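Local structure of diguanylate cyclase DosC (Escherichia coli, 4ZVA) at residues Pro16-Lys21 and Lys128-His133. The protein makes cyclic di-GMP as an oxygen-regulated diguanylate cyclase, probably sensing oxygen through the haem of its globin domain. Sequence-based numbering, arbitrary orientation.
Sequences PPIRAK and KLQVYH
In the globin-fold sensor domain, the start of helix 16-43 packs across the early turns of helix 125-147, and Ile18 meets Gln130 and Val131 where they cross. The two short axes approach to 8.8 Å at a signed angle of -70°, so the meeting is confined to a few side chains. Ile18 and Val131 have the nearest CA atoms, 5.6 Å apart. With CG1 of Ile18 beside the backbone N (chi1 -63°), CG2 is anti to that N and turns to the backbone of Gln130. Ile18 thus lies along one side of Gln130: the CG2 methyl is 3.5 Å from Gln130 O, while CD1 reaches 3.5 Å from Gln130 OE1. The two side chains run at about a right angle, and CB of Gln130 lies against both methyls of Ile18. No hydrogen bond joins the segments; Gln130 OE1 meets Ile18 through van der Waals contact with CD1 and CG1. With an alanine here instead of Ile18, CD1 and CG2 are gone, and a gap would probably open beside Gln130 CB, leaving the amide freer to turn. Beyond this crossing, Val131 also touches Ile118 of helix 100-119, and Gln130 packs on Tyr115 of the second subunit, which places the contact beside the dimer interface. The remaining link is made by one methyl of Val131: CG2 sits 3.6 Å from Ile18 O and 3.7 Å from Lys21 CB.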
loop_
_atom_site.group_PDB
_atom_site.type_symbol
_atom_site.label_atom_id
_atom_site.label_comp_id
_atom_site.label_asym_id
_atom_site.label_seq_id
_atom_site.Cartn_x
_atom_site.Cartn_y
_atom_site.Cartn_z
ATOM N N PRO A 16 19.389 1.035 11.320
ATOM C CA PRO A 16 18.886 0.797 12.679
ATOM C C PRO A 16 18.141 1.986 13.319
ATOM O O PRO A 16 17.081 1.744 13.890
ATOM C CB PRO A 16 20.160 0.452 13.460
ATOM C CG PRO A 16 21.054 -0.171 12.434
ATOM C CD PRO A 16 20.781 0.577 11.156
ATOM N N PRO A 17 18.659 3.232 13.221
ATOM C CA PRO A 17 17.900 4.312 13.870
ATOM C C PRO A 17 16.512 4.522 13.272
ATOM O O PRO A 17 15.604 4.966 13.977
ATOM C CB PRO A 17 18.775 5.548 13.634
ATOM C CG PRO A 17 20.136 5.014 13.406
ATOM C CD PRO A 17 19.928 3.735 12.662
ATOM N N ILE A 18 16.357 4.206 11.990
ATOM C CA ILE A 18 15.080 4.380 11.308
ATOM C C ILE A 18 14.088 3.310 11.720
ATOM O O ILE A 18 12.929 3.608 12.017
ATOM C CB ILE A 18 15.249 4.353 9.776
ATOM C CG1 ILE A 18 16.117 5.529 9.330
ATOM C CG2 ILE A 18 13.898 4.413 9.091
ATOM C CD1 ILE A 18 15.642 6.864 9.862
ATOM N N ARG A 19 14.536 2.060 11.730
ATOM C CA ARG A 19 13.691 0.969 12.197
ATOM C C ARG A 19 13.350 1.143 13.681
ATOM O O ARG A 19 12.281 0.744 14.132
ATOM C CB ARG A 19 14.369 -0.381 11.964
ATOM C CG ARG A 19 14.458 -0.772 10.493
ATOM C CD ARG A 19 15.016 -2.172 10.307
ATOM N NE ARG A 19 16.433 -2.261 10.642
ATOM C CZ ARG A 19 16.898 -2.808 11.759
ATOM N NH1 ARG A 19 16.057 -3.320 12.645
ATOM N NH2 ARG A 19 18.203 -2.849 11.986
ATOM N N ALA A 20 14.264 1.750 14.427
ATOM C CA ALA A 20 14.060 1.959 15.859
ATOM C C ALA A 20 12.917 2.931 16.111
ATOM O O ALA A 20 12.098 2.720 17.004
ATOM C CB ALA A 20 15.329 2.466 16.504
ATOM N N LYS A 21 12.856 3.986 15.304
ATOM C CA LYS A 21 11.812 4.988 15.453
ATOM C C LYS A 21 10.486 4.456 14.934
ATOM O O LYS A 21 9.424 4.818 15.440
ATOM C CB LYS A 21 12.199 6.276 14.725
ATOM C CG LYS A 21 13.368 7.005 15.366
ATOM C CD LYS A 21 13.679 8.310 14.653
ATOM C CE LYS A 21 14.816 9.046 15.339
ATOM N NZ LYS A 21 16.080 8.260 15.307
ATOM N N LYS A 128 11.154 11.200 9.409
ATOM C CA LYS A 128 9.747 10.883 9.182
ATOM C C LYS A 128 9.542 10.181 7.843
ATOM O O LYS A 128 8.786 9.220 7.749
ATOM C CB LYS A 128 8.895 12.150 9.240
ATOM C CG LYS A 128 8.793 12.781 10.624
ATOM C CD LYS A 128 8.003 14.079 10.566
ATOM C CE LYS A 128 7.852 14.703 11.946
ATOM N NZ LYS A 128 7.168 16.022 11.879
ATOM N N LEU A 129 10.223 10.671 6.813
ATOM C CA LEU A 129 10.126 10.089 5.475
ATOM C C LEU A 129 10.585 8.635 5.459
ATOM O O LEU A 129 9.917 7.767 4.899
ATOM C CB LEU A 129 10.957 10.901 4.481
ATOM C CG LEU A 129 11.056 10.331 3.062
ATOM C CD1 LEU A 129 9.690 10.305 2.391
ATOM C CD2 LEU A 129 12.063 11.114 2.228
ATOM N N GLN A 130 11.734 8.380 6.074
ATOM C CA GLN A 130 12.306 7.043 6.092
ATOM C C GLN A 130 11.523 6.090 6.991
ATOM O O GLN A 130 11.390 4.904 6.681
ATOM C CB GLN A 130 13.768 7.111 6.529
ATOM C CG GLN A 130 14.648 7.822 5.517
ATOM C CD GLN A 130 16.119 7.734 5.857
ATOM O OE1 GLN A 130 16.579 8.331 6.829
ATOM N NE2 GLN A 130 16.867 6.986 5.053
ATOM N N VAL A 131 11.004 6.604 8.101
ATOM C CA VAL A 131 10.191 5.793 8.997
ATOM C C VAL A 131 8.877 5.423 8.319
ATOM O O VAL A 131 8.425 4.281 8.394
ATOM C CB VAL A 131 9.909 6.522 10.329
ATOM C CG1 VAL A 131 8.819 5.811 11.108
ATOM C CG2 VAL A 131 11.181 6.615 11.153
ATOM N N TYR A 132 8.270 6.399 7.656
ATOM C CA TYR A 132 7.023 6.181 6.941
ATOM C C TYR A 132 7.225 5.192 5.790
ATOM O O TYR A 132 6.384 4.327 5.554
ATOM C CB TYR A 132 6.478 7.513 6.426
ATOM C CG TYR A 132 5.213 7.420 5.609
ATOM C CD1 TYR A 132 4.032 6.954 6.168
ATOM C CD2 TYR A 132 5.195 7.827 4.282
ATOM C CE1 TYR A 132 2.867 6.880 5.421
ATOM C CE2 TYR A 132 4.041 7.758 3.529
ATOM C CZ TYR A 132 2.882 7.285 4.100
ATOM O OH TYR A 132 1.734 7.219 3.343
ATOM N N HIS A 133 8.349 5.317 5.092
ATOM C CA HIS A 133 8.678 4.404 3.995
ATOM C C HIS A 133 8.827 2.963 4.472
ATOM O O HIS A 133 8.203 2.054 3.924
ATOM C CB HIS A 133 9.964 4.849 3.298
ATOM C CG HIS A 133 10.504 3.844 2.327
ATOM N ND1 HIS A 133 11.707 3.201 2.513
ATOM C CD2 HIS A 133 9.994 3.363 1.167
ATOM C CE1 HIS A 133 11.923 2.372 1.505
ATOM N NE2 HIS A 133 10.899 2.452 0.676
#